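Local coordinates for CheQ (Campylobacter jejuni subsp. jejuni, PDB 6A51), which controls, together with CheP, transcription of the core chemotaxis operon cheVAW, at residues 80-85 with 115-119; 20-24 with 137-141. One frame throughout, in Å; residues are numbered along the deposited sequence.

Interaction 1 (80-85 with 115-119); sequences SGLNGF and ELKEI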
loop_
_atom_site.group_PDB
_atom_site.type_symbol
_atom_site.label_atom_id
_atom_site.label_comp_id
_atom_site.label_asym_id
_atom_site.label_seq_id
_atom_site.Cartn_x
_atom_site.Cartn_y
_atom_site.Cartn_z
ATOM N N SER A 80 -7.947 -4.873 11.310
ATOM C CA SER A 80 -6.635 -4.238 11.331
ATOM C C SER A 80 -6.675 -2.829 10.747
ATOM O O SER A 80 -7.338 -2.568 9.737
ATOM C CB SER A 80 -5.641 -5.078 10.548
ATOM O OG SER A 80 -5.611 -6.396 11.051
ATOM N N GLY A 81 -5.952 -1.919 11.392
ATOM C CA GLY A 81 -5.785 -0.586 10.849
ATOM C C GLY A 81 -4.796 -0.566 9.696
ATOM O O GLY A 81 -3.898 -1.403 9.584
ATOM N N LEU A 82 -4.980 0.404 8.809
ATOM C CA LEU A 82 -4.134 0.486 7.627
ATOM C C LEU A 82 -3.648 1.912 7.389
ATOM O O LEU A 82 -3.341 2.267 6.244
ATOM C CB LEU A 82 -4.896 -0.042 6.403
ATOM C CG LEU A 82 -5.343 -1.506 6.424
ATOM C CD1 LEU A 82 -6.513 -1.728 5.462
ATOM C CD2 LEU A 82 -4.178 -2.400 6.049
ATOM N N ASN A 83 -3.591 2.741 8.432
ATOM C CA ASN A 83 -3.128 4.117 8.287
ATOM C C ASN A 83 -1.731 4.155 7.692
ATOM O O ASN A 83 -0.818 3.492 8.194
ATOM C CB ASN A 83 -3.144 4.823 9.634
ATOM C CG ASN A 83 -4.553 5.092 10.136
ATOM O OD1 ASN A 83 -5.517 5.071 9.369
ATOM N ND2 ASN A 83 -4.675 5.357 11.427
ATOM N N GLY A 84 -1.578 4.923 6.607
ATOM C CA GLY A 84 -0.325 5.035 5.885
ATOM C C GLY A 84 0.024 3.856 5.003
ATOM O O GLY A 84 1.056 3.899 4.314
ATOM N N PHE A 85 -0.783 2.801 4.990
ATOM C CA PHE A 85 -0.372 1.633 4.232
ATOM C C PHE A 85 -0.926 1.666 2.823
ATOM O O PHE A 85 -1.924 2.330 2.526
ATOM C CB PHE A 85 -0.797 0.345 4.931
ATOM C CG PHE A 85 0.096 -0.022 6.077
ATOM C CD1 PHE A 85 -0.116 0.533 7.339
ATOM C CD2 PHE A 85 1.173 -0.892 5.891
ATOM C CE1 PHE A 85 0.711 0.204 8.407
ATOM C CE2 PHE A 85 2.013 -1.230 6.960
ATOM C CZ PHE A 85 1.776 -0.682 8.222
ATOM N N GLU A 115 8.565 -0.487 6.653
ATOM C CA GLU A 115 7.645 -1.171 7.554
ATOM C C GLU A 115 6.684 -2.008 6.720
ATOM O O GLU A 115 5.886 -1.456 5.961
ATOM C CB GLU A 115 6.854 -0.191 8.413
ATOM C CG GLU A 115 5.772 -0.943 9.213
ATOM C CD GLU A 115 4.977 -0.069 10.174
ATOM O OE1 GLU A 115 5.182 1.159 10.165
ATOM O OE2 GLU A 115 4.139 -0.617 10.936
ATOM N N LEU A 116 6.755 -3.329 6.856
ATOM C CA LEU A 116 5.846 -4.230 6.159
ATOM C C LEU A 116 4.912 -4.914 7.152
ATOM O O LEU A 116 5.073 -4.819 8.372
ATOM C CB LEU A 116 6.609 -5.269 5.339
ATOM C CG LEU A 116 7.658 -4.723 4.375
ATOM C CD1 LEU A 116 7.923 -5.717 3.273
ATOM C CD2 LEU A 116 7.164 -3.460 3.783
ATOM N N LYS A 117 3.932 -5.631 6.607
ATOM C CA LYS A 117 2.830 -6.131 7.416
ATOM C C LYS A 117 1.936 -7.009 6.560
ATOM O O LYS A 117 1.740 -6.713 5.379
ATOM C CB LYS A 117 2.073 -4.945 7.995
ATOM C CG LYS A 117 0.773 -5.216 8.671
ATOM C CD LYS A 117 0.164 -3.854 9.015
ATOM C CE LYS A 117 -1.094 -3.983 9.840
ATOM N NZ LYS A 117 -1.796 -2.681 9.904
ATOM N N GLU A 118 1.417 -8.101 7.114
ATOM C CA GLU A 118 0.522 -8.984 6.377
ATOM C C GLU A 118 -0.815 -9.110 7.078
ATOM O O GLU A 118 -0.885 -9.165 8.305
ATOM C CB GLU A 118 1.124 -10.367 6.162
ATOM C CG GLU A 118 2.224 -10.322 5.116
ATOM C CD GLU A 118 2.594 -11.687 4.580
ATOM O OE1 GLU A 118 3.730 -11.834 4.071
ATOM O OE2 GLU A 118 1.733 -12.588 4.665
ATOM N N ILE A 119 -1.882 -9.103 6.287
ATOM C CA ILE A 119 -3.220 -9.395 6.775
ATOM C C ILE A 119 -3.813 -10.414 5.821
ATOM O O ILE A 119 -3.828 -10.186 4.603
ATOM C CB ILE A 119 -4.100 -8.147 6.857
ATOM C CG1 ILE A 119 -3.368 -7.068 7.644
ATOM C CG2 ILE A 119 -5.431 -8.480 7.515
ATOM C CD1 ILE A 119 -4.037 -5.727 7.567
#

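Interaction 2 (20-24 with 137-141); sequences PNEFL and NYHQH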
loop_
_atom_site.group_PDB
_atom_site.type_symbol
_atom_site.label_atom_id
_atom_site.label_comp_id
_atom_site.label_asym_id
_atom_site.label_seq_id
_atom_site.Cartn_x
_atom_site.Cartn_y
_atom_site.Cartn_z
ATOM N N PRO A 20 -2.027 4.640 -6.481
ATOM C CA PRO A 20 -1.126 3.799 -5.678
ATOM C C PRO A 20 -0.432 4.541 -4.546
ATOM O O PRO A 20 0.059 3.886 -3.622
ATOM C CB PRO A 20 -0.123 3.268 -6.713
ATOM C CG PRO A 20 -0.144 4.312 -7.820
ATOM C CD PRO A 20 -1.540 4.836 -7.860
ATOM N N ASN A 21 -0.383 5.874 -4.565
ATOM C CA ASN A 21 0.242 6.622 -3.482
ATOM C C ASN A 21 -0.769 7.115 -2.466
ATOM O O ASN A 21 -0.497 8.084 -1.746
ATOM C CB ASN A 21 1.057 7.807 -4.015
ATOM C CG ASN A 21 0.195 8.937 -4.563
ATOM O OD1 ASN A 21 -0.881 8.709 -5.123
ATOM N ND2 ASN A 21 0.674 10.168 -4.411
ATOM N N GLU A 22 -1.932 6.489 -2.397
ATOM C CA GLU A 22 -2.970 6.926 -1.477
ATOM C C GLU A 22 -3.106 5.893 -0.371
ATOM O O GLU A 22 -3.316 4.701 -0.642
ATOM C CB GLU A 22 -4.300 7.126 -2.193
ATOM C CG GLU A 22 -5.480 7.055 -1.253
ATOM C CD GLU A 22 -6.764 7.609 -1.849
ATOM O OE1 GLU A 22 -7.795 7.681 -1.124
ATOM O OE2 GLU A 22 -6.744 8.007 -3.047
ATOM N N PHE A 23 -2.985 6.351 0.865
ATOM C CA PHE A 23 -2.949 5.441 1.992
ATOM C C PHE A 23 -4.341 4.890 2.265
ATOM O O PHE A 23 -5.354 5.506 1.927
ATOM C CB PHE A 23 -2.393 6.154 3.226
ATOM C CG PHE A 23 -1.227 7.049 2.922
ATOM C CD1 PHE A 23 -0.295 6.697 1.950
ATOM C CD2 PHE A 23 -1.066 8.245 3.592
ATOM C CE1 PHE A 23 0.766 7.523 1.651
ATOM C CE2 PHE A 23 -0.005 9.074 3.302
ATOM C CZ PHE A 23 0.911 8.711 2.327
ATOM N N LEU A 24 -4.380 3.700 2.867
ATOM C CA LEU A 24 -5.622 2.992 3.134
ATOM C C LEU A 24 -6.241 3.350 4.488
ATOM O O LEU A 24 -6.967 2.529 5.062
ATOM C CB LEU A 24 -5.367 1.492 3.041
ATOM C CG LEU A 24 -5.018 0.980 1.661
ATOM C CD1 LEU A 24 -4.302 -0.366 1.793
ATOM C CD2 LEU A 24 -6.308 0.850 0.820
ATOM N N ASN A 137 6.775 15.205 0.229
ATOM C CA ASN A 137 5.353 15.420 0.443
ATOM C C ASN A 137 4.553 14.301 -0.212
ATOM O O ASN A 137 4.924 13.779 -1.266
ATOM C CB ASN A 137 4.928 16.785 -0.106
ATOM C CG ASN A 137 5.461 17.945 0.741
ATOM O OD1 ASN A 137 5.516 17.864 1.977
ATOM N ND2 ASN A 137 5.856 19.024 0.079
ATOM N N TYR A 138 3.438 13.945 0.427
ATOM C CA TYR A 138 2.705 12.732 0.091
ATOM C C TYR A 138 2.129 12.718 -1.324
ATOM O O TYR A 138 1.667 11.662 -1.780
ATOM C CB TYR A 138 1.582 12.541 1.091
ATOM C CG TYR A 138 2.046 12.415 2.509
ATOM C CD1 TYR A 138 3.297 11.872 2.811
ATOM C CD2 TYR A 138 1.236 12.825 3.557
ATOM C CE1 TYR A 138 3.733 11.737 4.142
ATOM C CE2 TYR A 138 1.662 12.703 4.890
ATOM C CZ TYR A 138 2.904 12.158 5.172
ATOM O OH TYR A 138 3.309 12.035 6.480
ATOM N N HIS A 139 2.139 13.830 -2.038
ATOM C CA HIS A 139 1.545 13.835 -3.366
ATOM C C HIS A 139 2.571 13.656 -4.472
ATOM O O HIS A 139 2.203 13.629 -5.648
ATOM C CB HIS A 139 0.736 15.120 -3.566
ATOM C CG HIS A 139 -0.440 15.217 -2.641
ATOM N ND1 HIS A 139 -1.005 14.107 -2.043
ATOM C CD2 HIS A 139 -1.142 16.284 -2.187
ATOM C CE1 HIS A 139 -2.010 14.486 -1.273
ATOM N NE2 HIS A 139 -2.115 15.802 -1.343
ATOM N N GLN A 140 3.840 13.499 -4.125
ATOM C CA GLN A 140 4.877 13.342 -5.125
ATOM C C GLN A 140 4.920 11.910 -5.633
ATOM O O GLN A 140 4.712 10.954 -4.879
ATOM C CB GLN A 140 6.231 13.736 -4.543
ATOM C CG GLN A 140 6.653 15.139 -4.918
ATOM C CD GLN A 140 7.626 15.701 -3.941
ATOM O OE1 GLN A 140 7.337 15.775 -2.745
ATOM N NE2 GLN A 140 8.808 16.096 -4.427
ATOM N N HIS A 141 5.174 11.764 -6.926
ATOM C CA HIS A 141 5.401 10.457 -7.510
ATOM C C HIS A 141 6.889 10.160 -7.391
ATOM O O HIS A 141 7.704 10.790 -8.064
ATOM C CB HIS A 141 4.927 10.409 -8.960
ATOM C CG HIS A 141 4.762 9.015 -9.487
ATOM N ND1 HIS A 141 3.627 8.597 -10.156
ATOM C CD2 HIS A 141 5.585 7.936 -9.433
ATOM C CE1 HIS A 141 3.761 7.326 -10.494
ATOM N NE2 HIS A 141 4.939 6.901 -10.066
#

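Interaction 1 (80-85 with 115-119)
A lysine spanning two parts of the fold defines this contact: strand 116-119, at one edge of the antiparallel sheet 85-87/122-126/116-119, faces the loop after helix 73-77 and Phe85, which begins the other edge strand. Strand 122-126 lies between, and Leu82 and Phe85 pack on its Phe124. The nearest CA pairs are Ser80 with Ile119 at 7.7 Å and Phe85 with Leu116 at 8.8 Å, so side chains bridge the gap. Lys117, fully extended with all four chi angles t, reaches the main chain, its NZ donating a very short hydrogen bond of 2.5 Å to Gly81 O. It crosses the Phe85 ring: Lys117 CD lies over one face, 4.0 Å from the centroid and 28° off the normal, a CH-pi contact, while Lys117 NZ makes an off-centre cation-pi contact at 4.5 Å. Glu115 OE2 meets the ring edge, 3.6 Å from Phe85 CZ, whereas Glu115 OE1 forms a salt bridge with Lys129. At the other end Ile119 CD1 packs 3.7 Å from Leu82 CD2 and 3.4 Å from Ser80 CB. A type II turn, closed by Phe85 N to Leu82 O at 2.9 Å, places Gly84 at positive phi and brings Phe85 toward the strand. One lysine thus combines apolar and polar roles, its ammonium hydrogen-bonded to a carbonyl and lying off-centre over an aromatic ring, with no carboxylate from either segment.

Interaction 2 (20-24 with 137-141)
Asn137 opens a type I beta turn in the loop between helix 127-134 and strand 142-146, and two bonds fix that turn's shape: the backbone pair Gln140 N to Asn137 O at 3.1 Å, and Asn137 N to the side-chain atom Gln140 OE1, also 3.1 Å with an angle of 150°. Tyr138, the next residue, supplies most of what the turn offers to the loop 20-24. Its ring presents a face to the edge of Phe23 in a T-shaped stack, with centroids 5.3 Å apart, planes at 77°, and Phe23 CZ 3.9 Å from Tyr138 CG. Its hydroxyl is engaged on helix 127-134, hydrogen-bonded with Asp132 and Lys128, and Phe23 also packs on Leu127, Lys128 and Tyr131 of that helix. The backbone of Tyr138 contributes as well: Asn21 ND2 donates to Tyr138 O at 3.2 Å, but the 120° angle makes this a weak bond. At His139 the CA-to-CB bond points away, and the approach is by main chain, with its CA 3.9 Å from Asn21 ND2; the nearest CA atoms of the two segments are those of Asn21 and His139, 7.3 Å apart. Gln140 likewise directs its CA-to-CB bond away, and its carbonyl is hydrogen-bonded with Tyr131. His141, just before strand 142-146, turns to other partners, stacking on Tyr170. The edge-to-face stack and the packing of Asn21 on the turn account for most of the 195 Å² buried, the hydrogen bond being weak, and together they join the loop between strands 15-18 and 27-29 to the turn beyond helix 127-134.

Overall arrangement
Both segments of interaction 1 fall between the two segments of interaction 2 in sequence: residues 20-24 come first, then 80-85 and 115-119, and finally 137-141. Their centres lie 15 Å apart, yet the first segments of each touch directly. Phe85 O and Leu24 N, 2.8 Å apart, form a probable hydrogen bond, Gly84 CA packs 3.6 Å from Phe23 CB, and Leu82 CB lies 3.6 Å from Leu24 O. Helix 127-134 is common ground, since Lys129 pairs with Glu115 of interaction 1 while Tyr131 and Asp132 meet interaction 2. It is this direct contact of 82-85 with Phe23 and Leu24 that connects the loop leading into strand 27-29 with the 85-87/122-126/116-119 sheet.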